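Local coordinates for ankyrin repeat domain protein (Legionella pneumophila subsp. pneumophila, PDB 6MCA) that is an effector that interacts with the host LARP7 component of the 7SK snRNP complex and contains a region resembling a cysteine protease, at residues 146-149 against 150-153; 314-318 against 319-323. One frame throughout, in Å; residues are numbered along the deposited sequence.

Both contacts are local, each made within one continuous run of chain, yet they show different ways of starting a helix. Interaction 1 spans the first turns of helix 147-162, close to helix 126-131, with backbone hydrogen bonds between residues four apart, one leucine pair, and two phenylalanines on a buried face. Interaction 2 lies farther out, where a loop enters helix 318-329, and relies on polar side chains: an asparagine N-cap and a glutamine amide laid on a tyrosine ring. They share no element of secondary structure. The centres of interactions 1 and 2 are about 38 Å apart, on opposite sides of the chain's centre. The nearest atoms of interactions 1 and 2 are about 24 Å apart.

Interaction 1 of 2, residues 146-149 against 150-153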
# COMPACT_ATOMS: atom_id res chain seq x y z
N LYS A 146 10.99 14.05 -9.34
CA LYS A 146 11.88 14.07 -8.19
C LYS A 146 11.67 12.80 -7.37
O LYS A 146 10.57 12.55 -6.87
CB LYS A 146 11.64 15.31 -7.33
CG LYS A 146 11.68 16.62 -8.11
CD LYS A 146 13.05 16.84 -8.75
CE LYS A 146 13.13 18.22 -9.40
NZ LYS A 146 14.44 18.44 -10.07
N LEU A 147 12.74 12.01 -7.23
CA LEU A 147 12.63 10.69 -6.60
C LEU A 147 12.41 10.78 -5.10
O LEU A 147 11.77 9.89 -4.51
CB LEU A 147 13.89 9.88 -6.90
CG LEU A 147 13.97 8.44 -6.39
CD1 LEU A 147 12.82 7.62 -6.95
CD2 LEU A 147 15.30 7.81 -6.76
N ASP A 148 12.92 11.84 -4.46
CA ASP A 148 12.84 11.93 -3.00
C ASP A 148 11.40 11.99 -2.52
O ASP A 148 11.09 11.46 -1.45
CB ASP A 148 13.62 13.15 -2.51
CG ASP A 148 15.12 12.92 -2.51
OD1 ASP A 148 15.54 11.76 -2.36
OD2 ASP A 148 15.88 13.91 -2.65
N PHE A 149 10.51 12.62 -3.28
CA PHE A 149 9.10 12.65 -2.91
C PHE A 149 8.53 11.24 -2.80
O PHE A 149 7.90 10.89 -1.79
CB PHE A 149 8.32 13.48 -3.94
CG PHE A 149 6.91 13.80 -3.53
CD1 PHE A 149 6.50 13.69 -2.21
CD2 PHE A 149 5.99 14.21 -4.48
CE1 PHE A 149 5.20 13.99 -1.85
CE2 PHE A 149 4.69 14.50 -4.13
CZ PHE A 149 4.29 14.39 -2.81
N ALA A 150 8.73 10.42 -3.83
CA ALA A 150 8.23 9.06 -3.82
C ALA A 150 8.86 8.25 -2.69
O ALA A 150 8.16 7.52 -1.97
CB ALA A 150 8.48 8.39 -5.17
N LEU A 151 10.18 8.37 -2.53
CA LEU A 151 10.85 7.61 -1.47
C LEU A 151 10.33 7.99 -0.09
O LEU A 151 10.08 7.11 0.75
CB LEU A 151 12.36 7.82 -1.56
CG LEU A 151 13.07 7.26 -2.79
CD1 LEU A 151 14.58 7.39 -2.65
CD2 LEU A 151 12.68 5.81 -3.03
N ASP A 152 10.15 9.29 0.16
CA ASP A 152 9.68 9.74 1.46
C ASP A 152 8.24 9.30 1.71
O ASP A 152 7.90 8.90 2.83
CB ASP A 152 9.81 11.25 1.57
CG ASP A 152 11.25 11.72 1.55
OD1 ASP A 152 12.14 10.91 1.88
OD2 ASP A 152 11.49 12.90 1.20
N PHE A 153 7.38 9.37 0.68
CA PHE A 153 6.02 8.89 0.85
C PHE A 153 6.00 7.41 1.21
O PHE A 153 5.32 6.99 2.15
CB PHE A 153 5.20 9.14 -0.42
CG PHE A 153 3.81 8.58 -0.37
CD1 PHE A 153 2.77 9.34 0.15
CD2 PHE A 153 3.53 7.31 -0.84
CE1 PHE A 153 1.48 8.83 0.20
CE2 PHE A 153 2.25 6.80 -0.79
CZ PHE A 153 1.22 7.56 -0.27
O HOH W 1 15.01 10.03 0.09
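Leu-151 folds back along the early turns of helix 147-162 onto Leu-147, four residues earlier, the i to i+4 spacing of an alpha-helix; residues 146-149 fall within the ankyrin-repeat region of the chain. Its CB lies 3.7 Å from Leu-147 O, and CG comes closer, 3.4 Å from that same Leu-147 O. CG also meets Leu-147 CG at 3.9 Å, and the tip carbon CD1 rests against Leu-147 CG and, more loosely, CD2. The pairing follows from the torsions: Leu-147 sets CG anti to its backbone N (chi1 -177°), whereas Leu-151 keeps CG beside its own N, and the two branched chains meet at a slant.

Beneath them, Leu-151 N donates to Leu-147 O at 3.0 Å with a nearly straight N-H...O (170°), and Asp-152 N and Phe-153 N repeat the bond to Asp-148 O and Phe-149 O. Both leucines touch Val-129 of helix 126-131, Phe-149 and Phe-153 point into the interior against Ile-171 of strand 168-172, and the small side chain of Ala-150 lets the helix lie close to Cys-123, Leu-125 and Val-126.

The polar face carries Asp-148 and Asp-152. Asp-152 OD2 lies 3.0 Å from Asp-148 O, two acceptors side by side. Arg-406 forms a salt bridge with Asp-152 OD2 and a long, weak ion pair with Asp-148 OD2, and its charge may ease the repulsion between the carboxylates. A water links them, donating to Asp-148 OD1 at 3.0 Å and, weakly, to Asp-152 OD1 at 3.5 Å.

Interaction 2 of 2, residues 314-318 against 319-323; sequences KKQNR and RYYHQ
Asn-317 holds the N-cap position of helix 318-329, its side chain receiving the backbone N-H of Tyr-320. With CG set between the backbone N and the carbonyl carbon (chi1 53°), OD1 reaches forward over the first turn and lies 3.0 Å from Tyr-320 N, which approaches almost head-on to the C=O, though the bond is bent at the hydrogen. A short amide suits this place, standing in for the carbonyl that an earlier turn would supply. The same N-H also makes a weak bond to Asn-317 O. Within the same first turns, His-322 N donates to Arg-318 O at 2.9 Å, and that oxygen also lies in the plane of the imidazole at its edge, 3.3 Å from His-322 CD2; His-322 ND1 is hydrogen-bonded to Lys-279 NZ. Along the outer surface, Arg-319 NE reaches Gln-323 OE1 at 2.8 Å.

The remaining contacts are with aromatic rings. Gln-316 bends at chi2 (-78°) and lays its amide on one face of Tyr-320, the planes only 13° apart, while its CG makes a CH-pi contact 4.0 Å from the Tyr-320 ring centroid. Gln-316 CB also reaches Tyr-321 CE2 at 3.8 Å.

Further bonds tie this run back to helix 305-312: Gln-316 NE2 donates to Asp-310 O, and Tyr-321 OH bonds Phe-311 O. Tyr-320 packs on Phe-307 of the same helix, while Tyr-321 touches Ala-261 on strand 256-263, an outermost strand of the antiparallel sheet.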
# COMPACT_ATOMS: atom_id res chain seq x y z
N LYS A 314 -17.63 -7.16 -8.77
CA LYS A 314 -18.99 -6.77 -8.42
C LYS A 314 -19.04 -6.40 -6.94
O LYS A 314 -18.24 -6.88 -6.14
CB LYS A 314 -20.00 -7.90 -8.70
CG LYS A 314 -20.09 -8.33 -10.16
CD LYS A 314 -21.39 -9.09 -10.40
CE LYS A 314 -21.47 -9.62 -11.83
NZ LYS A 314 -20.78 -10.93 -11.97
N LYS A 315 -19.99 -5.54 -6.60
CA LYS A 315 -20.18 -5.14 -5.21
C LYS A 315 -20.94 -6.23 -4.46
O LYS A 315 -22.04 -6.61 -4.86
CB LYS A 315 -20.93 -3.81 -5.13
N GLN A 316 -20.34 -6.73 -3.38
CA GLN A 316 -20.94 -7.79 -2.57
C GLN A 316 -20.99 -7.34 -1.12
O GLN A 316 -20.27 -6.43 -0.70
CB GLN A 316 -20.16 -9.11 -2.70
CG GLN A 316 -19.84 -9.53 -4.13
CD GLN A 316 -21.02 -10.14 -4.85
OE1 GLN A 316 -22.13 -10.21 -4.31
NE2 GLN A 316 -20.80 -10.60 -6.07
N ASN A 317 -21.86 -7.99 -0.35
CA ASN A 317 -22.02 -7.71 1.07
C ASN A 317 -21.24 -8.73 1.89
O ASN A 317 -20.63 -9.66 1.37
CB ASN A 317 -23.51 -7.68 1.45
CG ASN A 317 -24.26 -8.93 1.02
OD1 ASN A 317 -23.67 -10.01 0.90
ND2 ASN A 317 -25.56 -8.79 0.78
N ARG A 318 -21.25 -8.53 3.21
CA ARG A 318 -20.58 -9.47 4.12
C ARG A 318 -21.15 -10.88 4.00
O ARG A 318 -20.42 -11.86 4.22
CB ARG A 318 -20.72 -8.95 5.55
CG ARG A 318 -22.19 -8.94 6.00
CD ARG A 318 -22.60 -7.70 6.76
NE ARG A 318 -22.38 -7.80 8.20
CZ ARG A 318 -22.75 -6.86 9.07
NH1 ARG A 318 -23.32 -5.76 8.62
NH2 ARG A 318 -22.52 -7.01 10.38
N ARG A 319 -22.44 -11.01 3.67
CA ARG A 319 -23.05 -12.32 3.54
C ARG A 319 -22.42 -13.13 2.42
O ARG A 319 -22.31 -14.36 2.52
CB ARG A 319 -24.56 -12.17 3.31
CG ARG A 319 -25.29 -13.46 2.97
CD ARG A 319 -25.84 -14.14 4.21
NE ARG A 319 -26.60 -15.33 3.88
CZ ARG A 319 -27.93 -15.37 3.79
NH1 ARG A 319 -28.64 -14.27 4.02
NH2 ARG A 319 -28.55 -16.50 3.48
N TYR A 320 -21.98 -12.46 1.35
CA TYR A 320 -21.34 -13.17 0.25
C TYR A 320 -19.99 -13.74 0.68
O TYR A 320 -19.70 -14.92 0.43
CB TYR A 320 -21.16 -12.23 -0.95
CG TYR A 320 -20.31 -12.81 -2.06
CD1 TYR A 320 -20.86 -13.64 -3.02
CD2 TYR A 320 -18.95 -12.52 -2.14
CE1 TYR A 320 -20.09 -14.17 -4.04
CE2 TYR A 320 -18.17 -13.05 -3.15
CZ TYR A 320 -18.74 -13.87 -4.10
OH TYR A 320 -17.97 -14.40 -5.11
N TYR A 321 -19.16 -12.93 1.33
CA TYR A 321 -17.81 -13.35 1.67
C TYR A 321 -17.76 -14.26 2.90
O TYR A 321 -16.76 -14.96 3.08
CB TYR A 321 -16.92 -12.13 1.91
CG TYR A 321 -16.68 -11.31 0.66
CD1 TYR A 321 -15.96 -11.83 -0.41
CD2 TYR A 321 -17.19 -10.02 0.55
CE1 TYR A 321 -15.75 -11.09 -1.55
CE2 TYR A 321 -16.98 -9.27 -0.59
CZ TYR A 321 -16.26 -9.81 -1.64
OH TYR A 321 -16.05 -9.06 -2.78
N HIS A 322 -18.79 -14.26 3.74
CA HIS A 322 -18.76 -15.05 4.96
C HIS A 322 -19.70 -16.25 4.93
O HIS A 322 -19.77 -16.97 5.93
CB HIS A 322 -19.09 -14.16 6.17
CG HIS A 322 -17.98 -13.22 6.53
ND1 HIS A 322 -16.86 -13.63 7.22
CD2 HIS A 322 -17.82 -11.90 6.31
CE1 HIS A 322 -16.05 -12.60 7.40
NE2 HIS A 322 -16.62 -11.54 6.86
N GLN A 323 -20.40 -16.50 3.83
CA GLN A 323 -21.31 -17.64 3.79
C GLN A 323 -21.53 -18.17 2.37
O GLN A 323 -21.43 -19.38 2.14
CB GLN A 323 -22.65 -17.26 4.41
CG GLN A 323 -23.63 -18.42 4.52
CD GLN A 323 -24.56 -18.51 3.33
OE1 GLN A 323 -25.22 -17.54 2.96
NE2 GLN A 323 -24.63 -19.69 2.72
O HOH W 2 -17.29 -5.84 -2.72